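Local structure of transcriptional repressor PagR (Bacillus anthracis, 2ZKZ) at residues Asn34-Tyr37 and Ala41-Val44; Lys71-Gly76 and Tyr80-Asn85. The protein represses expression of the pagA and atxA genes as a dimeric, DNA-binding transcription factor of the ArsR family. All coordinates share one frame; numbering follows the deposited sequence.

Contact 1: Asn34-Tyr37 and Ala41-Val44; sequences NELY and ALNV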
loop_
_atom_site.group_PDB
_atom_site.type_symbol
_atom_site.label_atom_id
_atom_site.label_comp_id
_atom_site.label_asym_id
_atom_site.label_seq_id
_atom_site.Cartn_x
_atom_site.Cartn_y
_atom_site.Cartn_z
ATOM N N ASN A 34 2.177 -6.853 10.681
ATOM C CA ASN A 34 1.114 -7.048 11.668
ATOM C C ASN A 34 1.706 -7.601 12.976
ATOM O O ASN A 34 1.366 -7.150 14.068
ATOM C CB ASN A 34 0.066 -8.029 11.136
ATOM C CG ASN A 34 -1.173 -8.079 12.012
ATOM O OD1 ASN A 34 -1.604 -9.150 12.444
ATOM N ND2 ASN A 34 -1.750 -6.916 12.280
ATOM N N GLU A 35 2.596 -8.582 12.853
ATOM C CA GLU A 35 3.225 -9.183 14.028
ATOM C C GLU A 35 4.049 -8.170 14.824
ATOM O O GLU A 35 4.025 -8.173 16.057
ATOM C CB GLU A 35 4.115 -10.355 13.615
ATOM C CG GLU A 35 3.367 -11.579 13.119
ATOM C CD GLU A 35 2.393 -12.137 14.141
ATOM O OE1 GLU A 35 2.709 -12.132 15.350
ATOM O OE2 GLU A 35 1.311 -12.602 13.733
ATOM N N LEU A 36 4.790 -7.316 14.125
ATOM C CA LEU A 36 5.596 -6.302 14.792
ATOM C C LEU A 36 4.692 -5.270 15.450
ATOM O O LEU A 36 5.044 -4.675 16.462
ATOM C CB LEU A 36 6.536 -5.623 13.795
ATOM C CG LEU A 36 7.720 -6.503 13.393
ATOM C CD1 LEU A 36 8.501 -5.864 12.243
ATOM C CD2 LEU A 36 8.613 -6.706 14.614
ATOM N N TYR A 37 3.521 -5.063 14.863
ATOM C CA TYR A 37 2.560 -4.122 15.409
ATOM C C TYR A 37 2.047 -4.673 16.741
ATOM O O TYR A 37 1.880 -3.933 17.711
ATOM C CB TYR A 37 1.401 -3.935 14.422
ATOM C CG TYR A 37 0.165 -3.316 15.021
ATOM C CD1 TYR A 37 0.187 -2.025 15.546
ATOM C CD2 TYR A 37 -1.027 -4.036 15.089
ATOM C CE1 TYR A 37 -0.946 -1.467 16.126
ATOM C CE2 TYR A 37 -2.167 -3.488 15.667
ATOM C CZ TYR A 37 -2.118 -2.207 16.183
ATOM O OH TYR A 37 -3.245 -1.673 16.761
ATOM N N ALA A 41 8.552 -5.670 19.082
ATOM C CA ALA A 41 9.948 -5.972 18.779
ATOM C C ALA A 41 10.122 -7.463 18.577
ATOM O O ALA A 41 9.702 -8.253 19.420
ATOM C CB ALA A 41 10.848 -5.489 19.917
ATOM N N LEU A 42 10.747 -7.846 17.466
ATOM C CA LEU A 42 10.960 -9.260 17.159
ATOM C C LEU A 42 12.258 -9.498 16.395
ATOM O O LEU A 42 12.588 -8.747 15.471
ATOM C CB LEU A 42 9.803 -9.800 16.311
ATOM C CG LEU A 42 8.398 -9.861 16.916
ATOM C CD1 LEU A 42 7.384 -10.173 15.807
ATOM C CD2 LEU A 42 8.348 -10.925 18.013
ATOM N N ASN A 43 12.998 -10.533 16.783
ATOM C CA ASN A 43 14.223 -10.851 16.066
ATOM C C ASN A 43 13.844 -11.839 14.967
ATOM O O ASN A 43 12.698 -12.300 14.906
ATOM C CB ASN A 43 15.312 -11.415 17.009
ATOM C CG ASN A 43 14.872 -12.653 17.779
ATOM O OD1 ASN A 43 15.245 -12.831 18.949
ATOM N ND2 ASN A 43 14.111 -13.520 17.136
ATOM N N VAL A 44 14.793 -12.145 14.091
ATOM C CA VAL A 44 14.547 -13.052 12.979
ATOM C C VAL A 44 13.995 -14.413 13.397
ATOM O O VAL A 44 13.046 -14.923 12.788
ATOM C CB VAL A 44 15.841 -13.256 12.151
ATOM C CG1 VAL A 44 15.572 -14.174 10.967
ATOM C CG2 VAL A 44 16.353 -11.905 11.660
#
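L36 and L42 carry this buried contact, in which the C-terminal part of helix 27-39 meets the short strand 42-43 that follows it. Methyl CD2 of L36 does the touching: it lies 3.7 Å from CB of L42 and is nearly as close to CG and CD1, so one methyl rests against these three atoms of L42. L36 does not start out toward the strand; with CG anti to the carbonyl carbon (chi1 -75°) and chi2 near 171°, the branch swings one methyl across to it. L42, by contrast, leaves its backbone toward the helix, and its CD1 reaches past L36 to E35, 3.9 Å from both CB and the backbone O of that residue. In the winged helix-turn-helix fold of ArsR repressors, this is where the chain leaves a core helix and runs through an edge strand into the predicted DNA-binding helix-turn-helix, with N43 as N-cap of helix 44-51. Leucine suits both places, since L42 also packs on I47 and I50 of that helix while L36 continues to L70, Y81 and I83. E35 offers the strand its aliphatic CB; its chain bends at chi2 (-58°), and the carboxylate makes a salt bridge to K38 through OE2. No hydrogen bond crosses between 34-37 and 41-44, and A41 adds little beyond its backbone, its carbonyl carbon lying 4.3 Å from CD2 of L36.

Contact 2: Lys71-Gly76 and Tyr80-Asn85; sequences KRNRQG and YYSINN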
loop_
_atom_site.group_PDB
_atom_site.type_symbol
_atom_site.label_atom_id
_atom_site.label_comp_id
_atom_site.label_asym_id
_atom_site.label_seq_id
_atom_site.Cartn_x
_atom_site.Cartn_y
_atom_site.Cartn_z
ATOM N N LYS A 71 12.365 -0.939 10.833
ATOM C CA LYS A 71 13.587 -0.413 11.415
ATOM C C LYS A 71 14.387 -1.567 12.020
ATOM O O LYS A 71 13.838 -2.398 12.745
ATOM C CB LYS A 71 13.252 0.603 12.512
ATOM C CG LYS A 71 14.467 1.339 13.056
ATOM C CD LYS A 71 14.071 2.344 14.118
ATOM C CE LYS A 71 15.155 3.397 14.305
ATOM N NZ LYS A 71 16.507 2.779 14.392
ATOM N N ARG A 72 15.674 -1.634 11.707
ATOM C CA ARG A 72 16.518 -2.670 12.275
ATOM C C ARG A 72 17.186 -2.070 13.512
ATOM O O ARG A 72 17.713 -0.958 13.466
ATOM C CB ARG A 72 17.579 -3.134 11.272
ATOM C CG ARG A 72 18.468 -4.240 11.818
ATOM C CD ARG A 72 19.431 -4.771 10.765
ATOM N NE ARG A 72 20.297 -3.720 10.242
ATOM C CZ ARG A 72 21.152 -3.890 9.238
ATOM N NH1 ARG A 72 21.256 -5.073 8.649
ATOM N NH2 ARG A 72 21.890 -2.877 8.814
ATOM N N ASN A 73 17.146 -2.811 14.616
ATOM C CA ASN A 73 17.721 -2.362 15.881
ATOM C C ASN A 73 18.712 -3.382 16.423
ATOM O O ASN A 73 18.570 -4.589 16.211
ATOM C CB ASN A 73 16.627 -2.183 16.936
ATOM C CG ASN A 73 15.531 -1.242 16.496
ATOM O OD1 ASN A 73 15.622 -0.032 16.686
ATOM N ND2 ASN A 73 14.477 -1.799 15.896
ATOM N N ARG A 74 19.697 -2.881 17.156
ATOM C CA ARG A 74 20.715 -3.710 17.764
ATOM C C ARG A 74 20.743 -3.461 19.276
ATOM O O ARG A 74 20.663 -2.323 19.728
ATOM C CB ARG A 74 22.074 -3.370 17.154
ATOM C CG ARG A 74 23.274 -3.814 17.977
ATOM C CD ARG A 74 23.516 -5.296 17.888
ATOM N NE ARG A 74 24.011 -5.717 16.578
ATOM C CZ ARG A 74 24.335 -6.974 16.288
ATOM N NH1 ARG A 74 24.215 -7.914 17.218
ATOM N NH2 ARG A 74 24.764 -7.301 15.074
ATOM N N GLN A 75 20.825 -4.538 20.048
ATOM C CA GLN A 75 20.913 -4.451 21.502
ATOM C C GLN A 75 21.810 -5.602 21.930
ATOM O O GLN A 75 21.365 -6.745 22.040
ATOM C CB GLN A 75 19.533 -4.573 22.152
ATOM C CG GLN A 75 19.576 -4.578 23.669
ATOM C CD GLN A 75 18.211 -4.383 24.297
ATOM O OE1 GLN A 75 17.691 -3.270 24.341
ATOM N NE2 GLN A 75 17.620 -5.470 24.778
ATOM N N GLY A 76 23.083 -5.295 22.154
ATOM C CA GLY A 76 24.024 -6.329 22.526
ATOM C C GLY A 76 24.212 -7.238 21.327
ATOM O O GLY A 76 24.505 -6.779 20.223
ATOM N N TYR A 80 16.929 -6.856 16.348
ATOM C CA TYR A 80 15.482 -7.024 16.301
ATOM C C TYR A 80 14.845 -5.928 15.456
ATOM O O TYR A 80 15.411 -4.852 15.275
ATOM C CB TYR A 80 14.860 -7.013 17.707
ATOM C CG TYR A 80 15.006 -5.712 18.463
ATOM C CD1 TYR A 80 16.152 -5.443 19.211
ATOM C CD2 TYR A 80 13.998 -4.745 18.427
ATOM C CE1 TYR A 80 16.293 -4.245 19.906
ATOM C CE2 TYR A 80 14.131 -3.543 19.116
ATOM C CZ TYR A 80 15.279 -3.303 19.853
ATOM O OH TYR A 80 15.416 -2.123 20.534
ATOM N N TYR A 81 13.654 -6.215 14.953
ATOM C CA TYR A 81 12.941 -5.275 14.111
ATOM C C TYR A 81 11.774 -4.613 14.807
ATOM O O TYR A 81 11.197 -5.154 15.746
ATOM C CB TYR A 81 12.468 -5.990 12.844
ATOM C CG TYR A 81 13.620 -6.384 11.959
ATOM C CD1 TYR A 81 14.109 -5.501 10.996
ATOM C CD2 TYR A 81 14.271 -7.608 12.130
ATOM C CE1 TYR A 81 15.221 -5.819 10.228
ATOM C CE2 TYR A 81 15.387 -7.940 11.363
ATOM C CZ TYR A 81 15.856 -7.033 10.415
ATOM O OH TYR A 81 16.968 -7.326 9.668
ATOM N N SER A 82 11.439 -3.420 14.332
ATOM C CA SER A 82 10.339 -2.661 14.885
ATOM C C SER A 82 9.756 -1.757 13.808
ATOM O O SER A 82 10.314 -1.630 12.718
ATOM C CB SER A 82 10.832 -1.806 16.054
ATOM O OG SER A 82 11.790 -0.862 15.612
ATOM N N ILE A 83 8.620 -1.144 14.114
ATOM C CA ILE A 83 7.987 -0.218 13.184
ATOM C C ILE A 83 8.181 1.175 13.776
ATOM O O ILE A 83 7.755 1.432 14.903
ATOM C CB ILE A 83 6.469 -0.464 13.052
ATOM C CG1 ILE A 83 6.192 -1.883 12.558
ATOM C CG2 ILE A 83 5.868 0.552 12.085
ATOM C CD1 ILE A 83 4.706 -2.267 12.664
ATOM N N ASN A 84 8.836 2.062 13.036
ATOM C CA ASN A 84 9.040 3.420 13.526
ATOM C C ASN A 84 8.422 4.464 12.584
ATOM O O ASN A 84 8.421 5.658 12.884
ATOM C CB ASN A 84 10.533 3.688 13.728
ATOM C CG ASN A 84 11.205 4.228 12.489
ATOM O OD1 ASN A 84 10.990 3.733 11.382
ATOM N ND2 ASN A 84 12.038 5.248 12.670
ATOM N N ASN A 85 7.892 4.005 11.452
ATOM C CA ASN A 85 7.249 4.891 10.483
ATOM C C ASN A 85 5.760 4.933 10.803
ATOM O O ASN A 85 5.071 3.908 10.762
ATOM C CB ASN A 85 7.445 4.369 9.060
ATOM C CG ASN A 85 7.023 5.377 8.002
ATOM O OD1 ASN A 85 5.970 6.006 8.109
ATOM N ND2 ASN A 85 7.843 5.527 6.971
#
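An antiparallel beta hairpin joins 71-76 to 80-85 at the surface; strands 71-75 and 78-82 form the wing of the winged helix-turn-helix fold. K71 with S82 and N73 with Y80 are hydrogen-bonded pairs flanking the non-hydrogen-bonded pair R72 with Y81. On the face shared by K71, N73, Y80 and S82, the flat ring of Y80 gives CB of N73 a surface to lie on, a CH-pi contact 3.5 Å from the centroid. The N73 amide and the ring planes are 18° apart. CB of Q75 comes to the same ring at its edge, 4.0 Å from CE1. Beside S82, the aliphatic part of K71 crosses the N84 side chain at about a right angle, CD lying 3.8 Å from CG of N84. On the other face R72 runs alongside Y81, its CD 3.7 Å from the phenol OH; a long, flexible arginine can follow the ring while its charged end goes on beyond. Asparagine suits N73 because its short amide, with CG anti to the carbonyl carbon (chi1 -56°), can reach the neighbouring strand: ND2 donates to the small hydroxyl OG of S82 at 2.9 Å and, from above the carbonyl plane, to O of Y80 at 3.3 Å.

How the contacts relate
Strand 78-82 is the element common to both contacts: it lies between 42-43 and 71-75 in the small antiparallel sheet, pairing with the wing strand in contact 2 and bordering the strand of contact 1. The two centres are about 9 Å apart. Y81 N lies 2.8 Å from O of L42, a probable hydrogen bond, while CD2 of L36 packs at 3.2 Å against O of Y81. CB of A41 approaches CD2 of Y80 obliquely, 3.6 Å away, from the side of the ring plane opposite N73. Strand 42-43, which leads into the predicted helix-turn-helix, is thus held beside the wing through strand 78-82.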